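Local coordinates for uncharacterized protein (Bacteroides ovatus, PDB 3P02) that is of unknown function but has an N-terminal part assigned to the E-set clan of beta domains, joined to a second beta-rich part, at residues L66-L69 / N70-F74; A137-P140 / R141-R145. All blocks are in the same frame, centred on the assembly; numbering follows the deposited sequence.

Interaction 1 (L66-L69 / N70-F74); sequences LDIL and NFEKF
I68 and E72 meet one turn apart on the alpha helix 65-74, their side chains lying alongside each other and pointing the same way. With CG anti to its carbonyl carbon (chi1 -66°), E72 folds back along this turn. Its CB already rests against the I68 carbonyl, and E72 CG comes to 3.2 Å from I68 O. The chain is extended beyond CG, which carries the carboxylate over the methyl branch of I68, with E72 CD 3.5 Å from I68 CG2. At the tip the two oxygens part: OE2 lies against that same methyl, while OE1 makes a salt bridge with R141.

The backbone beneath is a run of i to i+4 hydrogen bonds of unequal quality. E72 N reaches I68 O at 2.9 Å with an N-H...O angle of 169°. F71 N to D67 O is longer, at 3.3 Å, and the donor stands 36° out of the carbonyl plane.

On the buried side, N70 is fixed through both ends of its amide. OD1 accepts from the backbone of F82 and also lies in plane at the edge of the F74 ring. N70 ND2 approaches L66 O at a poor angle and donates instead to a water, whose oxygen is 2.9 Å from N70 ND2. That water in turn gives a hydrogen to D67 OD1, its oxygen 2.7 Å away, bridging the two side chains.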
ATOM      1  N   LEU A  66       3.219 -13.725  11.794  1.00 15.33           N
ATOM      2  CA  LEU A  66       4.005 -12.551  11.438  1.00 14.81           C
ATOM      3  C   LEU A  66       5.378 -12.564  11.997  1.00 17.15           C
ATOM      4  O   LEU A  66       6.293 -12.102  11.298  1.00 15.57           O
ATOM      5  CB  LEU A  66       3.316 -11.248  11.835  1.00 14.42           C
ATOM      6  CG  LEU A  66       2.047 -10.932  11.057  1.00 17.68           C
ATOM      7  CD1 LEU A  66       1.502  -9.585  11.499  1.00 16.80           C
ATOM      8  CD2 LEU A  66       2.292 -11.007   9.521  1.00 18.10           C
ATOM      9  N   ASP A  67       5.555 -13.028  13.253  1.00 15.15           N
ATOM     10  CA  ASP A  67       6.906 -13.018  13.811  1.00 16.08           C
ATOM     11  C   ASP A  67       7.832 -13.894  12.975  1.00 19.10           C
ATOM     12  O   ASP A  67       8.982 -13.527  12.765  1.00 19.94           O
ATOM     13  CB  ASP A  67       6.937 -13.457  15.291  1.00 18.26           C
ATOM     14  CG  ASP A  67       6.265 -12.477  16.248  1.00 27.95           C
ATOM     15  OD1 ASP A  67       6.250 -11.262  15.949  1.00 24.76           O
ATOM     16  OD2 ASP A  67       5.772 -12.925  17.306  1.00 38.07           O
ATOM     17  N   ILE A  68       7.339 -15.029  12.486  1.00 13.88           N
ATOM     18  CA  ILE A  68       8.150 -15.944  11.668  1.00 12.21           C
ATOM     19  C   ILE A  68       8.380 -15.347  10.273  1.00 14.58           C
ATOM     20  O   ILE A  68       9.537 -15.257   9.843  1.00 15.47           O
ATOM     21  CB  ILE A  68       7.464 -17.322  11.614  1.00 14.32           C
ATOM     22  CG1 ILE A  68       7.522 -17.943  13.010  1.00 14.34           C
ATOM     23  CG2 ILE A  68       8.133 -18.231  10.567  1.00 12.97           C
ATOM     24  CD1 ILE A  68       6.568 -19.206  13.161  1.00 14.32           C
ATOM     25  N   LEU A  69       7.304 -14.928   9.588  1.00 11.71           N
ATOM     26  CA  LEU A  69       7.416 -14.333   8.259  0.50 11.31           C
ATOM     27  C   LEU A  69       8.384 -13.134   8.294  1.00 14.25           C
ATOM     28  O   LEU A  69       9.275 -13.029   7.450  1.00 15.37           O
ATOM     29  CB  LEU A  69       6.023 -13.885   7.760  0.50 11.49           C
ATOM     30  CG  LEU A  69       5.978 -13.135   6.423  0.50 15.50           C
ATOM     31  CD1 LEU A  69       6.187 -14.087   5.247  0.50 15.17           C
ATOM     32  CD2 LEU A  69       4.662 -12.371   6.276  0.50 16.47           C
ATOM     33  N   ASN A  70       8.228 -12.247   9.287  1.00 10.22           N
ATOM     34  CA  ASN A  70       9.092 -11.061   9.395  1.00 10.40           C
ATOM     35  C   ASN A  70      10.560 -11.435   9.507  1.00 13.19           C
ATOM     36  O   ASN A  70      11.384 -10.870   8.785  1.00 12.94           O
ATOM     37  CB  ASN A  70       8.688 -10.226  10.605  1.00 12.88           C
ATOM     38  CG  ASN A  70       7.496  -9.361  10.315  1.00 14.53           C
ATOM     39  OD1 ASN A  70       7.288  -8.934   9.184  1.00 12.64           O
ATOM     40  ND2 ASN A  70       6.701  -9.071  11.338  1.00 12.73           N
ATOM     41  N   PHE A  71      10.895 -12.377  10.381  1.00 11.07           N
ATOM     42  CA  PHE A  71      12.308 -12.721  10.533  1.00 10.43           C
ATOM     43  C   PHE A  71      12.835 -13.420   9.281  1.00 13.93           C
ATOM     44  O   PHE A  71      13.959 -13.133   8.836  1.00 13.40           O
ATOM     45  CB  PHE A  71      12.557 -13.566  11.791  1.00 12.79           C
ATOM     46  CG  PHE A  71      14.044 -13.684  12.021  1.00 13.38           C
ATOM     47  CD1 PHE A  71      14.774 -12.606  12.509  1.00 16.01           C
ATOM     48  CD2 PHE A  71      14.727 -14.849  11.678  1.00 15.35           C
ATOM     49  CE1 PHE A  71      16.158 -12.680  12.644  1.00 17.40           C
ATOM     50  CE2 PHE A  71      16.111 -14.930  11.821  1.00 18.73           C
ATOM     51  CZ  PHE A  71      16.820 -13.837  12.292  1.00 17.91           C
ATOM     52  N   GLU A  72      12.059 -14.371   8.750  1.00 12.18           N
ATOM     53  CA  GLU A  72      12.490 -15.133   7.586  1.00 12.27           C
ATOM     54  C   GLU A  72      12.671 -14.227   6.354  1.00 16.39           C
ATOM     55  O   GLU A  72      13.572 -14.475   5.561  1.00 18.17           O
ATOM     56  CB  GLU A  72      11.529 -16.302   7.302  1.00 12.90           C
ATOM     57  CG  GLU A  72      11.582 -17.327   8.432  1.00 12.11           C
ATOM     58  CD  GLU A  72      10.759 -18.587   8.220  1.00 16.05           C
ATOM     59  OE1 GLU A  72       9.999 -18.642   7.226  1.00 18.29           O
ATOM     60  OE2 GLU A  72      10.799 -19.471   9.104  1.00 16.68           O
ATOM     61  N   LYS A  73      11.830 -13.197   6.189  1.00 12.50           N
ATOM     62  CA  LYS A  73      11.944 -12.308   5.030  0.50 12.56           C
ATOM     63  C   LYS A  73      12.906 -11.160   5.257  1.00 17.54           C
ATOM     64  O   LYS A  73      13.578 -10.742   4.310  1.00 20.66           O
ATOM     65  CB  LYS A  73      10.571 -11.730   4.625  0.50 15.71           C
ATOM     66  CG  LYS A  73       9.610 -12.753   4.020  0.50 30.24           C
ATOM     67  CD  LYS A  73       9.945 -13.099   2.561  0.50 43.17           C
ATOM     68  CE  LYS A  73       9.165 -14.301   2.075  0.50 54.36           C
ATOM     69  NZ  LYS A  73       9.653 -14.779   0.754  0.50 61.94           N
ATOM     70  N   PHE A  74      12.967 -10.620   6.481  1.00 13.97           N
ATOM     71  CA  PHE A  74      13.775  -9.411   6.702  1.00 13.43           C
ATOM     72  C   PHE A  74      14.919  -9.512   7.680  1.00 19.66           C
ATOM     73  O   PHE A  74      15.643  -8.521   7.842  1.00 19.06           O
ATOM     74  CB  PHE A  74      12.825  -8.292   7.207  1.00 13.73           C
ATOM     75  CG  PHE A  74      11.606  -8.076   6.340  1.00 13.13           C
ATOM     76  CD1 PHE A  74      11.737  -7.635   5.026  1.00 13.69           C
ATOM     77  CD2 PHE A  74      10.319  -8.289   6.846  1.00 13.36           C
ATOM     78  CE1 PHE A  74      10.615  -7.424   4.223  1.00 13.90           C
ATOM     79  CE2 PHE A  74       9.194  -8.099   6.038  1.00 15.68           C
ATOM     80  CZ  PHE A  74       9.346  -7.651   4.732  1.00 14.77           C
TER
HETATM   81  O   HOH W   1       7.362  -9.593  14.147  1.00 22.71           O

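Interaction 2 (A137-P140 / R141-R145); sequences AVNP and RKYYR
N139 and P140 offer their carbonyls to the chain that turns back on them, in a Schellman motif over P140-R145 defined by the bonds R145 N to P140 O and Y144 N to R141 O. R141 opens a type I turn, R141 O accepting from Y144 N at 3.1 Å. K142 sets CB beside N139 CB, while its CG stands over the centre of the Y143 ring. Y143 N then bonds N139 O at 3.3 Å, and Y143 CE2 packs 3.7 Å from N139 CB; the hydroxyl bonds D6. With an alanine at this position the ring and hydroxyl are gone, and N139 CB and K142 CG would probably lose their packing surface and D6 its hydrogen-bond partner. Y144 takes a left-handed backbone (phi 50°), which brings R145 N round to P140 O at 3.0 Å, in the carbonyl plane and nearly straight at 174°. Bent at chi2 (-54°), the R145 side chain doubles back so that Y143 CB lies 3.3 Å above the centre of the R145 guanidinium. R145 NH2 gives a hydrogen to a water oxygen 2.9 Å away that bonds V138 O, while I13 and F9 carbonyls take NH1 and NH2. These neutral oxygens would probably fix the guanidinium's rotation and disperse its positive charge.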
ATOM      1  N   ALA A 137      -2.260 -28.923  12.208  1.00 16.54           N
ATOM      2  CA  ALA A 137      -1.014 -28.411  12.797  1.00 17.08           C
ATOM      3  C   ALA A 137       0.202 -29.070  12.126  1.00 20.29           C
ATOM      4  O   ALA A 137       1.332 -28.805  12.532  1.00 20.64           O
ATOM      5  CB  ALA A 137      -1.004 -28.705  14.302  1.00 18.92           C
ATOM      6  N   VAL A 138      -0.026 -29.965  11.148  1.00 17.11           N
ATOM      7  CA  VAL A 138       1.061 -30.710  10.465  1.00 16.95           C
ATOM      8  C   VAL A 138       1.290 -30.096   9.098  1.00 19.02           C
ATOM      9  O   VAL A 138       0.345 -29.996   8.322  1.00 19.66           O
ATOM     10  CB  VAL A 138       0.748 -32.218  10.327  1.00 22.80           C
ATOM     11  CG1 VAL A 138       1.915 -32.970   9.665  1.00 22.96           C
ATOM     12  CG2 VAL A 138       0.398 -32.834  11.678  1.00 23.12           C
ATOM     13  N   ASN A 139       2.543 -29.696   8.791  1.00 15.39           N
ATOM     14  CA  ASN A 139       2.906 -29.104   7.496  1.00 15.15           C
ATOM     15  C   ASN A 139       1.933 -27.986   7.106  1.00 18.00           C
ATOM     16  O   ASN A 139       1.440 -27.991   5.980  1.00 17.70           O
ATOM     17  CB  ASN A 139       2.933 -30.205   6.403  1.00 15.95           C
ATOM     18  CG  ASN A 139       4.121 -31.109   6.567  1.00 23.99           C
ATOM     19  OD1 ASN A 139       5.097 -30.705   7.155  1.00 17.23           O
ATOM     20  ND2 ASN A 139       4.076 -32.311   6.026  1.00 18.88           N
ATOM     21  N   PRO A 140       1.655 -27.001   7.995  1.00 15.07           N
ATOM     22  CA  PRO A 140       0.648 -25.974   7.647  1.00 14.31           C
ATOM     23  C   PRO A 140       1.058 -25.112   6.458  1.00 17.65           C
ATOM     24  O   PRO A 140       0.197 -24.624   5.717  1.00 16.78           O
ATOM     25  CB  PRO A 140       0.531 -25.156   8.936  1.00 15.98           C
ATOM     26  CG  PRO A 140       1.872 -25.343   9.616  1.00 19.47           C
ATOM     27  CD  PRO A 140       2.183 -26.790   9.358  1.00 15.44           C
ATOM     28  N   ARG A 141       2.366 -24.898   6.281  1.00 13.73           N
ATOM     29  CA  ARG A 141       2.881 -24.070   5.197  1.00 12.39           C
ATOM     30  C   ARG A 141       2.697 -24.788   3.839  1.00 18.27           C
ATOM     31  O   ARG A 141       2.177 -24.184   2.882  1.00 18.86           O
ATOM     32  CB  ARG A 141       4.352 -23.740   5.470  1.00 13.88           C
ATOM     33  CG  ARG A 141       5.046 -22.875   4.436  1.00 24.58           C
ATOM     34  CD  ARG A 141       6.471 -22.592   4.894  1.00 23.23           C
ATOM     35  NE  ARG A 141       6.525 -21.453   5.799  1.00 29.89           N
ATOM     36  CZ  ARG A 141       7.645 -20.999   6.351  1.00 36.86           C
ATOM     37  NH1 ARG A 141       8.797 -21.611   6.124  1.00 31.50           N
ATOM     38  NH2 ARG A 141       7.617 -19.943   7.145  1.00 26.67           N
ATOM     39  N   LYS A 142       3.102 -26.064   3.772  1.00 14.74           N
ATOM     40  CA  LYS A 142       3.015 -26.884   2.574  1.00 15.85           C
ATOM     41  C   LYS A 142       1.574 -26.923   2.044  1.00 21.86           C
ATOM     42  O   LYS A 142       1.361 -26.816   0.830  1.00 23.48           O
ATOM     43  CB  LYS A 142       3.529 -28.306   2.848  1.00 17.78           C
ATOM     44  CG  LYS A 142       3.338 -29.280   1.686  1.00 23.87           C
ATOM     45  CD  LYS A 142       3.803 -30.681   2.036  1.00 27.66           C
ATOM     46  CE  LYS A 142       3.348 -31.712   1.014  1.00 40.17           C
ATOM     47  NZ  LYS A 142       3.885 -31.452  -0.354  1.00 41.07           N
ATOM     48  N   TYR A 143       0.602 -27.025   2.962  1.00 17.59           N
ATOM     49  CA  TYR A 143      -0.801 -27.171   2.594  1.00 16.57           C
ATOM     50  C   TYR A 143      -1.589 -25.874   2.608  1.00 18.77           C
ATOM     51  O   TYR A 143      -2.813 -25.937   2.550  1.00 18.14           O
ATOM     52  CB  TYR A 143      -1.464 -28.206   3.492  1.00 17.93           C
ATOM     53  CG  TYR A 143      -0.893 -29.583   3.250  1.00 21.15           C
ATOM     54  CD1 TYR A 143      -1.068 -30.229   2.025  1.00 24.06           C
ATOM     55  CD2 TYR A 143      -0.138 -30.225   4.228  1.00 21.69           C
ATOM     56  CE1 TYR A 143      -0.495 -31.474   1.775  1.00 23.71           C
ATOM     57  CE2 TYR A 143       0.427 -31.476   3.993  1.00 23.24           C
ATOM     58  CZ  TYR A 143       0.254 -32.093   2.762  1.00 27.78           C
ATOM     59  OH  TYR A 143       0.802 -33.330   2.531  1.00 24.92           O
ATOM     60  N   TYR A 144      -0.911 -24.715   2.619  1.00 16.14           N
ATOM     61  CA  TYR A 144      -1.530 -23.395   2.522  1.00 16.08           C
ATOM     62  C   TYR A 144      -2.690 -23.205   3.508  1.00 17.11           C
ATOM     63  O   TYR A 144      -3.734 -22.652   3.130  1.00 16.44           O
ATOM     64  CB  TYR A 144      -2.015 -23.129   1.071  1.00 19.43           C
ATOM     65  CG  TYR A 144      -0.983 -23.446   0.015  1.00 24.47           C
ATOM     66  CD1 TYR A 144       0.041 -22.552  -0.276  1.00 28.09           C
ATOM     67  CD2 TYR A 144      -1.000 -24.663  -0.660  1.00 26.52           C
ATOM     68  CE1 TYR A 144       1.026 -22.861  -1.217  1.00 30.38           C
ATOM     69  CE2 TYR A 144      -0.022 -24.982  -1.602  1.00 28.17           C
ATOM     70  CZ  TYR A 144       0.977 -24.068  -1.894  1.00 37.58           C
ATOM     71  OH  TYR A 144       1.936 -24.373  -2.837  1.00 43.48           O
ATOM     72  N   ARG A 145      -2.489 -23.567   4.787  1.00 13.80           N
ATOM     73  CA  ARG A 145      -3.546 -23.359   5.775  1.00 13.02           C
ATOM     74  C   ARG A 145      -3.682 -21.891   6.189  1.00 13.60           C
ATOM     75  O   ARG A 145      -4.739 -21.522   6.701  1.00 14.32           O
ATOM     76  CB  ARG A 145      -3.300 -24.176   7.065  1.00 12.76           C
ATOM     77  CG  ARG A 145      -3.148 -25.660   6.889  1.00 14.84           C
ATOM     78  CD  ARG A 145      -4.286 -26.339   6.157  1.00 15.54           C
ATOM     79  NE  ARG A 145      -3.947 -27.762   6.126  1.00 16.23           N
ATOM     80  CZ  ARG A 145      -4.302 -28.622   5.181  1.00 22.07           C
ATOM     81  NH1 ARG A 145      -5.074 -28.229   4.169  1.00 18.77           N
ATOM     82  NH2 ARG A 145      -3.849 -29.870   5.213  1.00 17.19           N
TER
HETATM   83  O   HOH W   2      -2.211 -29.609   7.650  1.00 18.24           O

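From the N terminus, the chain leaves strand 55-61 and enters helix 65-74, where interaction 1 closes a local turn. It then runs through strands 83-84, 90-91, 95-98, 104-112 and 122-130 before interaction 2 turns it back in the loop leading to strand 146-154. The two are in series, neither enclosing nor crossing the other, with centres about 17 Å apart. They nevertheless touch: E72 OE1 and R141 NH2 form a salt bridge at 2.7 Å, and I68 CG2 packs 3.9 Å from R141 NH2. Helix and loop are thereby tied together beside strand 122-130, whose A123 and P125 meet L66 and whose V128 bonds R145 through the backbone.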